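Local atomic coordinates of extracellular ligand-binding receptor (Sphaerobacter thermophilus, PDB entry 4ZPJ), a protein that probably binds a small-molecule ligand outside the cell and delivers it to an ABC transporter. Residues A[79-84]-A[324-328]. Sequence-based numbering, arbitrary orientation.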
# COMPACT_ATOMS: atom_id res chain seq x y z
N THR A 79 5.54 -14.35 4.71
CA THR A 79 6.16 -15.63 4.94
C THR A 79 7.44 -15.80 4.15
O THR A 79 8.37 -16.39 4.63
CB THR A 79 5.23 -16.84 4.66
OG1 THR A 79 4.60 -16.69 3.39
CG2 THR A 79 4.18 -16.86 5.70
N LEU A 80 7.46 -15.30 2.93
CA LEU A 80 8.69 -15.25 2.18
C LEU A 80 9.83 -14.56 2.96
O LEU A 80 10.92 -15.09 2.98
CB LEU A 80 8.45 -14.53 0.85
CG LEU A 80 9.71 -14.50 0.02
CD1 LEU A 80 10.09 -15.91 -0.37
CD2 LEU A 80 9.55 -13.66 -1.22
N ALA A 81 9.55 -13.44 3.63
CA ALA A 81 10.60 -12.73 4.42
C ALA A 81 10.99 -13.48 5.62
O ALA A 81 12.17 -13.55 5.92
CB ALA A 81 10.16 -11.38 4.88
N LEU A 82 10.03 -14.07 6.32
CA LEU A 82 10.40 -14.80 7.50
C LEU A 82 11.18 -16.07 7.16
O LEU A 82 12.12 -16.44 7.87
CB LEU A 82 9.18 -15.09 8.39
CG LEU A 82 8.62 -13.78 8.95
CD1 LEU A 82 7.25 -13.95 9.59
CD2 LEU A 82 9.58 -13.12 9.92
N ASP A 83 10.85 -16.73 6.07
CA ASP A 83 11.63 -17.86 5.62
C ASP A 83 13.06 -17.51 5.19
O ASP A 83 13.97 -18.26 5.47
CB ASP A 83 10.90 -18.62 4.49
CG ASP A 83 9.70 -19.38 5.00
OD1 ASP A 83 9.61 -19.43 6.24
OD2 ASP A 83 8.88 -19.97 4.22
N GLN A 84 13.28 -16.37 4.54
CA GLN A 84 14.66 -16.00 4.17
C GLN A 84 15.53 -15.81 5.39
O GLN A 84 16.72 -16.08 5.34
CB GLN A 84 14.73 -14.73 3.37
CG GLN A 84 14.08 -14.89 2.06
CD GLN A 84 14.18 -13.64 1.24
OE1 GLN A 84 14.41 -13.74 0.06
NE2 GLN A 84 14.07 -12.45 1.88
N ALA A 324 13.20 -14.72 -5.65
CA ALA A 324 12.73 -15.57 -4.59
C ALA A 324 11.19 -15.69 -4.62
O ALA A 324 10.60 -16.75 -4.28
CB ALA A 324 13.23 -15.05 -3.25
N PHE A 325 10.53 -14.65 -5.11
CA PHE A 325 9.09 -14.68 -5.16
C PHE A 325 8.64 -15.61 -6.28
O PHE A 325 7.87 -16.53 -6.06
CB PHE A 325 8.49 -13.30 -5.32
CG PHE A 325 7.00 -13.27 -5.18
CD1 PHE A 325 6.41 -13.10 -3.95
CD2 PHE A 325 6.18 -13.46 -6.27
CE1 PHE A 325 5.05 -13.09 -3.83
CE2 PHE A 325 4.81 -13.46 -6.15
CZ PHE A 325 4.25 -13.26 -4.93
N THR A 326 9.14 -15.36 -7.48
CA THR A 326 8.79 -16.20 -8.62
C THR A 326 9.21 -17.66 -8.46
O THR A 326 8.50 -18.52 -8.94
CB THR A 326 9.43 -15.70 -9.92
OG1 THR A 326 10.80 -15.56 -9.66
CG2 THR A 326 8.86 -14.36 -10.35
N ALA A 327 10.33 -17.96 -7.79
CA ALA A 327 10.69 -19.36 -7.55
C ALA A 327 9.62 -20.07 -6.71
O ALA A 327 9.35 -21.22 -6.90
CB ALA A 327 12.07 -19.49 -6.89
N ARG A 328 8.98 -19.35 -5.81
CA ARG A 328 7.98 -19.88 -4.92
C ARG A 328 6.58 -19.88 -5.50
O ARG A 328 5.68 -20.52 -4.97
CB ARG A 328 7.98 -19.03 -3.68
CG ARG A 328 7.35 -19.65 -2.46
CD ARG A 328 8.30 -19.53 -1.27
NE ARG A 328 7.59 -19.41 0.00
CZ ARG A 328 8.16 -19.42 1.20
NH1 ARG A 328 9.47 -19.56 1.33
NH2 ARG A 328 7.40 -19.30 2.29
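Asp83 and Arg328 supply the charged half of this helix-helix contact, a salt bridge in which OD2 of Asp83 accepts hydrogen bonds from both NH2 and NH1 of the guanidinium. NH2 of Arg328 is modelled 2.5 Å from OD2 of Asp83, a shortness that is doubtful in itself, while the bond from NH1 is weak. One oxygen thus bears both bonds, with NH2 on its anti side and out of the carboxylate plane, and the two flat groups stand 40° apart rather than in the coplanar bidentate pairing that uses both carboxylate oxygens. Were Asp83 an alanine, the guanidinium of Arg328 would probably lose this carboxylate partner and be freer to turn.

Helix 68-84 follows strand 55-61, the opening strand of the chain, which lies inside the mixed sheet of this periplasmic-binding-protein fold; helix 316-328 joins it from some 240 residues on. The short segments run at 107° to each other with axes 11.3 Å apart, a gap that side chains bridge.

Apolar packing rests on Leu80. With CG anti to the backbone N (chi1 -178°), its branches extend toward the other helix: CD1 of Leu80 lies 4.3 Å from CB of Ala324. CD2 of Leu80 meets the ring edge of Phe325, 4.2 Å from CD1 of Phe325. The backbone of Leu80 also lies over one guanidinium face of Arg328. Beyond, OE1 of Gln84 rests 3.8 Å from CB of Ala324, while NE2 of Gln84 is hydrogen-bonded to Tyr342 on helix 336-354.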